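Putative oxidoreductase (Pseudomonas putida, PDB 3L6D) probably binds NADP and acts as an oxidoreductase, with a nucleotide-binding domain followed by a helical domain like that of reductive aminases. Local coordinates at residues D198-P203 with Q254-Q259; A240-H245 with Q284-T289; M126-P131 with H140-G145; R132-R137 with E158-H163. One frame throughout, in Å; residues are numbered along the deposited sequence.

Interaction 1. Residues D198-P203 with Q254-Q259; sequences DRFGLP and QSLHAQ
The chain leaves helix 169-199 through a Schellman motif, G201 taking a positive phi, and this turn lies beside the last turn of helix 242-259, with F200 CA 7.0 Å from Q259 CA. F200 and Q259 carry most of the contact. Q259 CG is anti to the backbone N (chi1 -167°) and the chain then bends at chi2, which lays the side chain across the F200 ring. Q259 CG sits over the middle of the F200 face, 3.7 Å from the ring centroid, in a CH-pi contact, and the terminal amide stacks nearly parallel to the ring, the planes 19° apart. From there Q259 NE2 donates to R199 O at 2.6 Å. The bond is fairly straight, 159° at the hydrogen, and stays close to the amide plane, although NE2 stands above the plane of the carbonyl. The C-terminal regions of two helices of the helical domain are thus tied side chain to main chain, R199 O lying where helix 169-199 gives way to the turn. At its edge the ring meets L256 CD2 in plane, 3.8 Å from F200 CE1, while S255 O approaches F200 CZ obliquely at 3.8 Å and also accepts the backbone N-H of Q259. S255 OG turns instead to H251 O in its own helix. The second subunit packs against the same patch, its A174 on F200 and its T177 on L256.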
loop_
_atom_site.group_PDB
_atom_site.type_symbol
_atom_site.label_atom_id
_atom_site.label_comp_id
_atom_site.label_asym_id
_atom_site.label_seq_id
_atom_site.Cartn_x
_atom_site.Cartn_y
_atom_site.Cartn_z
ATOM N N ASP B 198 4.818 -18.515 -2.937
ATOM C CA ASP B 198 5.787 -19.550 -3.305
ATOM C C ASP B 198 5.542 -20.878 -2.607
ATOM O O ASP B 198 5.611 -21.959 -3.236
ATOM C CB ASP B 198 7.206 -19.067 -3.035
ATOM C CG ASP B 198 8.231 -20.146 -3.253
ATOM O OD1 ASP B 198 8.659 -20.306 -4.406
ATOM O OD2 ASP B 198 8.583 -20.843 -2.275
ATOM N N ARG B 199 5.254 -20.815 -1.311
ATOM C CA ARG B 199 5.023 -22.031 -0.538
ATOM C C ARG B 199 3.737 -22.742 -0.973
ATOM O O ARG B 199 3.531 -23.923 -0.672
ATOM C CB ARG B 199 5.011 -21.734 0.970
ATOM C CG ARG B 199 6.400 -21.549 1.622
ATOM C CD ARG B 199 6.352 -22.022 3.080
ATOM N NE ARG B 199 7.664 -22.291 3.681
ATOM C CZ ARG B 199 8.343 -21.439 4.451
ATOM N NH1 ARG B 199 7.859 -20.228 4.738
ATOM N NH2 ARG B 199 9.521 -21.796 4.946
ATOM N N PHE B 200 2.878 -22.007 -1.676
ATOM C CA PHE B 200 1.662 -22.550 -2.267
ATOM C C PHE B 200 1.909 -23.115 -3.677
ATOM O O PHE B 200 1.010 -23.663 -4.285
ATOM C CB PHE B 200 0.572 -21.446 -2.325
ATOM C CG PHE B 200 -0.159 -21.253 -1.028
ATOM C CD1 PHE B 200 0.185 -20.215 -0.155
ATOM C CD2 PHE B 200 -1.171 -22.131 -0.650
ATOM C CE1 PHE B 200 -0.478 -20.047 1.065
ATOM C CE2 PHE B 200 -1.863 -21.964 0.574
ATOM C CZ PHE B 200 -1.517 -20.923 1.423
ATOM N N GLY B 201 3.108 -22.950 -4.204
ATOM C CA GLY B 201 3.434 -23.378 -5.569
ATOM C C GLY B 201 3.116 -22.304 -6.605
ATOM O O GLY B 201 3.052 -22.589 -7.809
ATOM N N LEU B 202 2.923 -21.065 -6.139
ATOM C CA LEU B 202 2.736 -19.919 -7.024
ATOM C C LEU B 202 4.087 -19.222 -7.225
ATOM O O LEU B 202 4.593 -18.586 -6.310
ATOM C CB LEU B 202 1.698 -18.931 -6.453
ATOM C CG LEU B 202 0.357 -19.496 -5.950
ATOM C CD1 LEU B 202 -0.521 -18.408 -5.442
ATOM C CD2 LEU B 202 -0.387 -20.349 -7.029
ATOM N N PRO B 203 4.657 -19.309 -8.432
ATOM C CA PRO B 203 6.015 -18.793 -8.559
ATOM C C PRO B 203 6.067 -17.276 -8.439
ATOM O O PRO B 203 5.271 -16.548 -9.060
ATOM C CB PRO B 203 6.470 -19.268 -9.951
ATOM C CG PRO B 203 5.226 -19.579 -10.704
ATOM C CD PRO B 203 4.067 -19.689 -9.732
ATOM N N GLN B 254 -4.950 -18.964 9.206
ATOM C CA GLN B 254 -5.028 -20.399 9.395
ATOM C C GLN B 254 -4.615 -21.182 8.124
ATOM O O GLN B 254 -3.861 -22.177 8.220
ATOM C CB GLN B 254 -6.420 -20.762 9.893
ATOM C CG GLN B 254 -6.498 -22.059 10.608
ATOM C CD GLN B 254 -7.373 -23.023 9.865
ATOM O OE1 GLN B 254 -6.887 -23.997 9.283
ATOM N NE2 GLN B 254 -8.688 -22.758 9.868
ATOM N N SER B 255 -5.067 -20.721 6.949
ATOM C CA SER B 255 -4.639 -21.312 5.670
ATOM C C SER B 255 -3.140 -21.136 5.472
ATOM O O SER B 255 -2.468 -22.000 4.908
ATOM C CB SER B 255 -5.359 -20.660 4.504
ATOM O OG SER B 255 -6.727 -20.546 4.794
ATOM N N LEU B 256 -2.630 -19.994 5.909
ATOM C CA LEU B 256 -1.201 -19.730 5.827
ATOM C C LEU B 256 -0.441 -20.677 6.768
ATOM O O LEU B 256 0.564 -21.283 6.381
ATOM C CB LEU B 256 -0.890 -18.265 6.149
ATOM C CG LEU B 256 -1.355 -17.157 5.180
ATOM C CD1 LEU B 256 -0.971 -15.804 5.723
ATOM C CD2 LEU B 256 -0.846 -17.352 3.759
ATOM N N HIS B 257 -0.923 -20.797 7.998
ATOM C CA HIS B 257 -0.318 -21.728 8.970
ATOM C C HIS B 257 -0.353 -23.192 8.482
ATOM O O HIS B 257 0.678 -23.873 8.522
ATOM C CB HIS B 257 -0.960 -21.567 10.370
ATOM C CG HIS B 257 -0.470 -20.364 11.139
ATOM N ND1 HIS B 257 -0.114 -20.424 12.475
ATOM C CD2 HIS B 257 -0.272 -19.075 10.757
ATOM C CE1 HIS B 257 0.276 -19.225 12.880
ATOM N NE2 HIS B 257 0.183 -18.387 11.859
ATOM N N ALA B 258 -1.514 -23.665 8.010
ATOM C CA ALA B 258 -1.619 -25.025 7.440
ATOM C C ALA B 258 -0.607 -25.274 6.305
ATOM O O ALA B 258 -0.095 -26.376 6.167
ATOM C CB ALA B 258 -3.056 -25.351 6.974
ATOM N N GLN B 259 -0.309 -24.253 5.505
ATOM C CA GLN B 259 0.658 -24.428 4.416
ATOM C C GLN B 259 2.090 -24.414 4.944
ATOM O O GLN B 259 3.036 -24.745 4.209
ATOM C CB GLN B 259 0.421 -23.393 3.292
ATOM C CG GLN B 259 1.149 -23.634 1.944
ATOM C CD GLN B 259 0.770 -24.947 1.205
ATOM O OE1 GLN B 259 -0.270 -25.541 1.465
ATOM N NE2 GLN B 259 1.646 -25.392 0.278
#

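Interaction 2. Residues A240-H245 with Q284-T289; sequences ARLDVH and QDIAAT
An isolated beta bridge between R241 and D285 fastens the N-terminus of helix 242-259 to the loop after helix 264-281, within the helical C-terminal domain. R241 is the N-cap residue, and two backbone bonds flank it: L242 N donates to Q284 O at 2.7 Å, and I286 N to A240 O at 3.0 Å, each nearly along the C=O axis. The I286 side chain, with CG1 anti to the backbone N, packs against H245, A240 and L242. Its CG1 lies over one face of the H245 ring, 4.1 Å from the centroid and shifted toward the rim, while CD1 touches H245 CB and CG2 reaches A240 CB. L242 crosses I286 at about a right angle and pushes CD1 to 3.3 Å from T289 OG1, a tight approach to a hydroxyl already donating to I286 O. H245 ND1 donates to R241 O at 2.8 Å, in the ring plane, so this carbonyl receives both the backbone and the side chain of H245. R241 itself grips D243 side-on, NE to OD2 and NH2 to OD1, through the syn lone pairs. On the loop, D285 OD2 forms an Asx turn with A287 N, and its OD1 has a salt bridge to R229. The ND1 bond fixes the rotation of the H245 ring and aims NE2 at its hydrogen-bond partner, Y130 OH of the second subunit; were the ring neutral, NE2 would probably be the accepting nitrogen there.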
loop_
_atom_site.group_PDB
_atom_site.type_symbol
_atom_site.label_atom_id
_atom_site.label_comp_id
_atom_site.label_asym_id
_atom_site.label_seq_id
_atom_site.Cartn_x
_atom_site.Cartn_y
_atom_site.Cartn_z
ATOM N N ALA B 240 -17.860 -2.086 6.706
ATOM C CA ALA B 240 -16.722 -2.915 6.958
ATOM C C ALA B 240 -16.497 -3.150 8.430
ATOM O O ALA B 240 -15.632 -2.542 8.983
ATOM C CB ALA B 240 -15.540 -2.291 6.360
ATOM N N ARG B 241 -17.276 -3.997 9.067
ATOM C CA ARG B 241 -17.137 -4.200 10.491
ATOM C C ARG B 241 -15.797 -4.738 10.901
ATOM O O ARG B 241 -15.270 -5.610 10.302
ATOM C CB ARG B 241 -18.218 -5.142 11.003
ATOM C CG ARG B 241 -19.571 -4.537 11.023
ATOM C CD ARG B 241 -20.601 -5.478 11.567
ATOM N NE ARG B 241 -20.250 -5.992 12.868
ATOM C CZ ARG B 241 -20.992 -5.826 13.938
ATOM N NH1 ARG B 241 -22.112 -5.139 13.851
ATOM N NH2 ARG B 241 -20.612 -6.334 15.088
ATOM N N LEU B 242 -15.279 -4.218 11.979
ATOM C CA LEU B 242 -14.024 -4.708 12.512
ATOM C C LEU B 242 -14.106 -6.194 12.910
ATOM O O LEU B 242 -13.176 -6.947 12.602
ATOM C CB LEU B 242 -13.548 -3.826 13.662
ATOM C CG LEU B 242 -12.113 -4.051 14.123
ATOM C CD1 LEU B 242 -11.470 -2.733 14.422
ATOM C CD2 LEU B 242 -12.103 -4.973 15.353
ATOM N N ASP B 243 -15.189 -6.622 13.560
ATOM C CA ASP B 243 -15.265 -8.019 14.006
ATOM C C ASP B 243 -15.306 -9.011 12.854
ATOM O O ASP B 243 -14.680 -10.047 12.929
ATOM C CB ASP B 243 -16.394 -8.300 15.028
ATOM C CG ASP B 243 -17.783 -7.891 14.543
ATOM O OD1 ASP B 243 -18.673 -7.852 15.407
ATOM O OD2 ASP B 243 -18.015 -7.602 13.347
ATOM N N VAL B 244 -16.027 -8.653 11.793
ATOM C CA VAL B 244 -16.039 -9.393 10.527
ATOM C C VAL B 244 -14.631 -9.515 9.918
ATOM O O VAL B 244 -14.218 -10.597 9.474
ATOM C CB VAL B 244 -17.021 -8.717 9.513
ATOM C CG1 VAL B 244 -16.966 -9.407 8.167
ATOM C CG2 VAL B 244 -18.459 -8.736 10.083
ATOM N N HIS B 245 -13.883 -8.415 9.923
ATOM C CA HIS B 245 -12.493 -8.455 9.464
ATOM C C HIS B 245 -11.646 -9.346 10.353
ATOM O O HIS B 245 -10.840 -10.128 9.848
ATOM C CB HIS B 245 -11.873 -7.047 9.365
ATOM C CG HIS B 245 -12.313 -6.266 8.159
ATOM N ND1 HIS B 245 -13.573 -5.724 8.043
ATOM C CD2 HIS B 245 -11.654 -5.927 7.026
ATOM C CE1 HIS B 245 -13.672 -5.082 6.891
ATOM N NE2 HIS B 245 -12.520 -5.190 6.253
ATOM N N GLN B 284 -17.544 -1.445 15.025
ATOM C CA GLN B 284 -17.193 -0.253 14.240
ATOM C C GLN B 284 -16.497 -0.567 12.902
ATOM O O GLN B 284 -16.091 -1.697 12.658
ATOM C CB GLN B 284 -16.355 0.714 15.080
ATOM C CG GLN B 284 -17.060 1.186 16.348
ATOM C CD GLN B 284 -16.189 2.088 17.162
ATOM O OE1 GLN B 284 -15.438 2.908 16.620
ATOM N NE2 GLN B 284 -16.269 1.949 18.486
ATOM N N ASP B 285 -16.385 0.449 12.049
ATOM C CA ASP B 285 -15.622 0.380 10.814
ATOM C C ASP B 285 -14.186 -0.024 11.151
ATOM O O ASP B 285 -13.658 0.297 12.233
ATOM C CB ASP B 285 -15.648 1.732 10.095
ATOM C CG ASP B 285 -14.956 1.700 8.724
ATOM O OD1 ASP B 285 -15.639 1.435 7.708
ATOM O OD2 ASP B 285 -13.734 1.966 8.646
ATOM N N ILE B 286 -13.598 -0.763 10.219
ATOM C CA ILE B 286 -12.230 -1.265 10.310
ATOM C C ILE B 286 -11.221 -0.146 10.619
ATOM O O ILE B 286 -10.222 -0.370 11.336
ATOM C CB ILE B 286 -11.891 -2.062 9.036
ATOM C CG1 ILE B 286 -10.539 -2.789 9.160
ATOM C CG2 ILE B 286 -11.971 -1.140 7.764
ATOM C CD1 ILE B 286 -10.451 -3.774 10.333
ATOM N N ALA B 287 -11.507 1.069 10.152
ATOM C CA ALA B 287 -10.641 2.217 10.470
ATOM C C ALA B 287 -10.576 2.516 11.977
ATOM O O ALA B 287 -9.658 3.208 12.401
ATOM C CB ALA B 287 -11.050 3.463 9.693
ATOM N N ALA B 288 -11.502 1.976 12.782
ATOM C CA ALA B 288 -11.451 2.189 14.243
ATOM C C ALA B 288 -10.249 1.489 14.846
ATOM O O ALA B 288 -9.883 1.740 16.014
ATOM C CB ALA B 288 -12.731 1.707 14.940
ATOM N N THR B 289 -9.641 0.595 14.076
ATOM C CA THR B 289 -8.371 -0.010 14.475
ATOM C C THR B 289 -7.396 1.093 14.906
ATOM O O THR B 289 -6.649 0.937 15.876
ATOM C CB THR B 289 -7.751 -0.851 13.337
ATOM O OG1 THR B 289 -8.652 -1.899 12.968
ATOM C CG2 THR B 289 -6.419 -1.496 13.782
#

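Interaction 3. Residues M126-P131 with H140-G145; sequences MIVAYP and HSIHTG
A water molecule is wedged into the open end of this strand pair, donating to V128 O at 2.6 Å and accepting from H140 N at 2.9 Å, where V128 is the centre of an inverse gamma turn and the two backbones begin to part. One step further in, V128 N still donates directly to H140 O, a bond bent to 145°. Beyond it the pairing becomes regular: M126 and I142 form a hydrogen-bonded antiparallel pair, M126 N to I142 O and I142 N to M126 O both at 2.8 Å, and I127 faces S141 across a non-hydrogen-bonded pair. Strands 121-128 and 140-145 make a beta hairpin that adds an antiparallel step to the otherwise parallel sheet of the nucleotide-binding domain, the axes of 126-128 and 140-145 lying at 162°. On the face carrying M126, V128, H140 and I142, the selenomethionine side chain of M126 bends at chi2 and chi3 and folds its end back over its partner. Its CE comes to 3.5 Å from I142 O and 4.0 Å from I142 CG2. A176 and F175 of helix 169-199 lie against M126 and I142. S141 points to the other face, where its CB stands 3.3 Å from M126 O and its OG is hydrogen-bonded to T164 OG1 of strand 163-166; on that face I127 packs on M20 and M24 of helix 19-30.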
loop_
_atom_site.group_PDB
_atom_site.type_symbol
_atom_site.label_atom_id
_atom_site.label_comp_id
_atom_site.label_asym_id
_atom_site.label_seq_id
_atom_site.Cartn_x
_atom_site.Cartn_y
_atom_site.Cartn_z
HETATM N N MSE B 126 14.240 15.932 4.381
HETATM C CA MSE B 126 14.093 14.484 4.197
HETATM C C MSE B 126 13.448 14.282 2.821
HETATM O O MSE B 126 12.382 14.822 2.536
HETATM C CB MSE B 126 13.223 13.865 5.290
HETATM C CG MSE B 126 13.966 13.484 6.581
HETATM SE SE MSE B 126 13.036 14.156 8.189
HETATM C CE MSE B 126 12.944 15.947 7.440
ATOM N N ILE B 127 14.079 13.478 1.998
ATOM C CA ILE B 127 13.491 13.234 0.719
ATOM C C ILE B 127 12.873 11.854 0.686
ATOM O O ILE B 127 13.532 10.882 0.898
ATOM C CB ILE B 127 14.448 13.477 -0.412
ATOM C CG1 ILE B 127 13.777 13.161 -1.713
ATOM C CG2 ILE B 127 15.672 12.673 -0.267
ATOM C CD1 ILE B 127 14.168 14.053 -2.747
ATOM N N VAL B 128 11.581 11.800 0.437
ATOM C CA VAL B 128 10.895 10.545 0.410
ATOM C C VAL B 128 10.998 9.907 -0.950
ATOM O O VAL B 128 10.046 9.793 -1.649
ATOM C CB VAL B 128 9.453 10.712 0.817
ATOM C CG1 VAL B 128 8.867 9.410 1.205
ATOM C CG2 VAL B 128 9.361 11.650 1.949
ATOM N N ALA B 129 12.192 9.502 -1.305
ATOM C CA ALA B 129 12.400 8.922 -2.595
ATOM C C ALA B 129 13.660 8.134 -2.655
ATOM O O ALA B 129 14.550 8.351 -1.892
ATOM C CB ALA B 129 12.439 9.995 -3.616
ATOM N N TYR B 130 13.729 7.228 -3.596
ATOM C CA TYR B 130 15.001 6.615 -3.946
ATOM C C TYR B 130 15.671 7.571 -4.920
ATOM O O TYR B 130 14.975 8.360 -5.578
ATOM C CB TYR B 130 14.782 5.215 -4.536
ATOM C CG TYR B 130 14.288 4.228 -3.496
ATOM C CD1 TYR B 130 15.154 3.713 -2.543
ATOM C CD2 TYR B 130 12.935 3.858 -3.428
ATOM C CE1 TYR B 130 14.709 2.823 -1.576
ATOM C CE2 TYR B 130 12.477 2.956 -2.439
ATOM C CZ TYR B 130 13.370 2.453 -1.531
ATOM O OH TYR B 130 12.971 1.537 -0.570
ATOM N N PRO B 131 17.028 7.513 -5.025
ATOM C CA PRO B 131 17.766 8.421 -5.900
ATOM C C PRO B 131 17.186 8.480 -7.290
ATOM O O PRO B 131 17.137 9.550 -7.848
ATOM C CB PRO B 131 19.187 7.818 -5.920
ATOM C CG PRO B 131 19.334 7.278 -4.519
ATOM C CD PRO B 131 17.949 6.726 -4.168
ATOM N N HIS B 140 8.059 13.317 -2.988
ATOM C CA HIS B 140 7.759 14.224 -1.893
ATOM C C HIS B 140 9.012 14.427 -1.017
ATOM O O HIS B 140 9.879 13.549 -0.959
ATOM C CB HIS B 140 6.600 13.706 -1.010
ATOM C CG HIS B 140 5.233 13.937 -1.574
ATOM N ND1 HIS B 140 4.319 14.790 -0.991
ATOM C CD2 HIS B 140 4.599 13.372 -2.630
ATOM C CE1 HIS B 140 3.195 14.776 -1.689
ATOM N NE2 HIS B 140 3.340 13.922 -2.692
ATOM N N SER B 141 9.126 15.614 -0.390
ATOM C CA SER B 141 10.148 15.843 0.626
ATOM C C SER B 141 9.497 16.522 1.815
ATOM O O SER B 141 8.438 17.082 1.680
ATOM C CB SER B 141 11.294 16.730 0.082
ATOM O OG SER B 141 10.722 17.923 -0.444
ATOM N N ILE B 142 10.154 16.478 2.967
ATOM C CA ILE B 142 9.689 17.173 4.160
ATOM C C ILE B 142 10.846 18.058 4.594
ATOM O O ILE B 142 11.971 17.618 4.524
ATOM C CB ILE B 142 9.439 16.123 5.294
ATOM C CG1 ILE B 142 8.279 15.189 4.931
ATOM C CG2 ILE B 142 9.145 16.834 6.618
ATOM C CD1 ILE B 142 8.331 13.840 5.704
ATOM N N HIS B 143 10.584 19.306 4.992
ATOM C CA HIS B 143 11.637 20.208 5.465
ATOM C C HIS B 143 11.255 20.787 6.801
ATOM O O HIS B 143 10.053 20.885 7.121
ATOM C CB HIS B 143 11.847 21.337 4.433
ATOM C CG HIS B 143 12.499 20.865 3.169
ATOM N ND1 HIS B 143 11.777 20.493 2.045
ATOM C CD2 HIS B 143 13.803 20.661 2.864
ATOM C CE1 HIS B 143 12.614 20.084 1.105
ATOM N NE2 HIS B 143 13.849 20.175 1.582
ATOM N N THR B 144 12.260 21.108 7.626
ATOM C CA THR B 144 12.006 21.680 8.937
ATOM C C THR B 144 13.190 22.624 9.247
ATOM O O THR B 144 14.078 22.765 8.402
ATOM C CB THR B 144 11.795 20.578 10.037
ATOM O OG1 THR B 144 11.337 21.200 11.240
ATOM C CG2 THR B 144 13.035 19.775 10.324
ATOM N N GLY B 145 13.201 23.257 10.420
ATOM C CA GLY B 145 14.281 24.179 10.816
ATOM C C GLY B 145 13.803 25.615 10.670
ATOM O O GLY B 145 12.873 26.031 11.346
HETATM O O HOH W 1 7.818 10.463 -2.823
#

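Interaction 4. Residues R132-R137 with E158-H163; sequences RNVGHR and EGLAGH
Close packing in this contact gathers around G135 and L160, whereas the R137 end opens toward solvent. G135 N donates to L160 O at 2.7 Å in a nearly straight bond, 166° at the hydrogen, yet the donor stands 54° above the carbonyl plane, so the N-H comes down over the C=O group. G135 CA also reaches G159 O at 3.2 Å in a CA-H...O contact. Beneath the backbones V134 and L160 run side by side in the same direction, V134 CG1 4.0 Å from L160 CD2. M20 and I23 of helix 19-30 cover V134, and M24 and L28 of the same helix cover L160. The first loop, which links strands 121-128 and 140-145, is shaped by a type II beta turn from N133 to H136, with G135 in the third position at positive phi. It is thus pinned to the loop leading into strand 163-166 of the nucleotide-binding domain. Toward the looser side G162 N donates to H136 O at 3.1 Å, in the carbonyl plane, and G162, with no side chain between the two backbones, brings its CA to 3.4 Å from R137 O in a second CA-H...O contact. There the side-chain contribution thins out: H163 brings CD2 to 3.2 Å from R137 O, obliquely to its ring, without a hydrogen bond. The R137 CB is directed away from the other loop, and the H136 ring turns from it to meet F217 of the second subunit.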
loop_
_atom_site.group_PDB
_atom_site.type_symbol
_atom_site.label_atom_id
_atom_site.label_comp_id
_atom_site.label_asym_id
_atom_site.label_seq_id
_atom_site.Cartn_x
_atom_site.Cartn_y
_atom_site.Cartn_z
ATOM N N ARG B 132 16.719 7.353 -7.839
ATOM C CA ARG B 132 16.133 7.342 -9.198
ATOM C C ARG B 132 14.961 8.279 -9.365
ATOM O O ARG B 132 14.650 8.707 -10.488
ATOM C CB ARG B 132 15.732 5.913 -9.619
ATOM C CG ARG B 132 14.597 5.310 -8.771
ATOM C CD ARG B 132 14.248 3.886 -9.239
ATOM N NE ARG B 132 13.066 3.413 -8.516
ATOM C CZ ARG B 132 13.127 2.653 -7.427
ATOM N NH1 ARG B 132 14.306 2.245 -6.980
ATOM N NH2 ARG B 132 12.013 2.285 -6.801
ATOM N N ASN B 133 14.281 8.612 -8.264
ATOM C CA ASN B 133 13.158 9.548 -8.345
ATOM C C ASN B 133 13.410 10.964 -7.760
ATOM O O ASN B 133 12.482 11.763 -7.563
ATOM C CB ASN B 133 11.897 8.915 -7.732
ATOM C CG ASN B 133 11.421 7.731 -8.535
ATOM O OD1 ASN B 133 11.256 7.824 -9.761
ATOM N ND2 ASN B 133 11.235 6.599 -7.862
ATOM N N VAL B 134 14.674 11.277 -7.519
ATOM C CA VAL B 134 15.003 12.650 -7.182
ATOM C C VAL B 134 14.672 13.470 -8.429
ATOM O O VAL B 134 15.012 13.067 -9.564
ATOM C CB VAL B 134 16.498 12.772 -6.784
ATOM C CG1 VAL B 134 16.933 14.225 -6.698
ATOM C CG2 VAL B 134 16.746 12.085 -5.466
ATOM N N GLY B 135 13.990 14.590 -8.238
ATOM C CA GLY B 135 13.608 15.447 -9.367
ATOM C C GLY B 135 12.240 15.123 -9.936
ATOM O O GLY B 135 11.678 15.923 -10.683
ATOM N N HIS B 136 11.689 13.971 -9.558
ATOM C CA HIS B 136 10.372 13.535 -10.054
ATOM C C HIS B 136 9.277 14.495 -9.578
ATOM O O HIS B 136 9.255 14.868 -8.398
ATOM C CB HIS B 136 10.037 12.100 -9.579
ATOM C CG HIS B 136 9.054 11.401 -10.464
ATOM N ND1 HIS B 136 7.736 11.785 -10.560
ATOM C CD2 HIS B 136 9.211 10.383 -11.344
ATOM C CE1 HIS B 136 7.118 11.039 -11.465
ATOM N NE2 HIS B 136 7.993 10.177 -11.954
ATOM N N ARG B 137 8.396 14.878 -10.505
ATOM C CA ARG B 137 7.184 15.686 -10.235
ATOM C C ARG B 137 6.352 15.107 -9.086
ATOM O O ARG B 137 5.743 15.871 -8.331
ATOM C CB ARG B 137 6.267 15.754 -11.470
ATOM C CG ARG B 137 6.611 16.847 -12.514
ATOM C CD ARG B 137 6.019 16.503 -13.919
ATOM N NE ARG B 137 4.909 15.553 -13.780
ATOM C CZ ARG B 137 4.805 14.400 -14.436
ATOM N NH1 ARG B 137 5.722 14.039 -15.340
ATOM N NH2 ARG B 137 3.757 13.614 -14.212
ATOM N N GLU B 158 12.145 22.421 -4.616
ATOM C CA GLU B 158 11.126 21.744 -5.440
ATOM C C GLU B 158 11.721 21.123 -6.702
ATOM O O GLU B 158 11.098 20.262 -7.320
ATOM C CB GLU B 158 9.928 22.671 -5.762
ATOM C CG GLU B 158 8.971 22.747 -4.587
ATOM C CD GLU B 158 7.921 23.867 -4.709
ATOM O OE1 GLU B 158 8.010 24.727 -5.628
ATOM O OE2 GLU B 158 7.044 23.890 -3.811
ATOM N N GLY B 159 12.927 21.542 -7.077
ATOM C CA GLY B 159 13.624 20.880 -8.164
ATOM C C GLY B 159 13.983 19.432 -7.843
ATOM O O GLY B 159 14.089 18.595 -8.754
ATOM N N LEU B 160 14.175 19.142 -6.556
ATOM C CA LEU B 160 14.519 17.805 -6.083
ATOM C C LEU B 160 13.305 16.877 -5.813
ATOM O O LEU B 160 13.425 15.667 -5.869
ATOM C CB LEU B 160 15.346 17.912 -4.796
ATOM C CG LEU B 160 16.634 18.760 -4.891
ATOM C CD1 LEU B 160 17.245 18.843 -3.475
ATOM C CD2 LEU B 160 17.607 18.115 -5.900
ATOM N N ALA B 161 12.165 17.431 -5.471
ATOM C CA ALA B 161 10.981 16.596 -5.300
ATOM C C ALA B 161 9.832 17.535 -5.483
ATOM O O ALA B 161 9.750 18.553 -4.800
ATOM C CB ALA B 161 10.970 15.937 -3.850
ATOM N N GLY B 162 8.982 17.225 -6.462
ATOM C CA GLY B 162 7.895 18.093 -6.849
ATOM C C GLY B 162 6.962 18.566 -5.749
ATOM O O GLY B 162 6.397 19.642 -5.857
ATOM N N HIS B 163 6.781 17.781 -4.699
ATOM C CA HIS B 163 5.847 18.180 -3.656
ATOM C C HIS B 163 6.686 18.320 -2.399
ATOM O O HIS B 163 7.543 17.489 -2.146
ATOM C CB HIS B 163 4.779 17.105 -3.409
ATOM C CG HIS B 163 3.888 16.846 -4.593
ATOM N ND1 HIS B 163 2.691 17.512 -4.802
ATOM C CD2 HIS B 163 4.027 15.989 -5.630
ATOM C CE1 HIS B 163 2.133 17.063 -5.914
ATOM N NE2 HIS B 163 2.921 16.142 -6.434
#

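Overall arrangement
The contacts fall into two groups, one in each domain. Interactions 3 and 4 come first along the chain, with alternating segments and centres 9 Å apart. They touch where strand 140-145 pairs with the start of the outermost strand 163-166, so hairpin and loops form one connected region of the nucleotide-binding domain. Interactions 1 and 2 follow, also with alternating segments, and share helix 242-259, one near each end, their centres 26 Å apart. Between the two groups the centres lie 33 to 40 Å apart, and helix 169-199 runs from one domain into the other. All four contacts meet the second subunit, and interactions 2 and 3 are joined across the dimer by H245 and Y130.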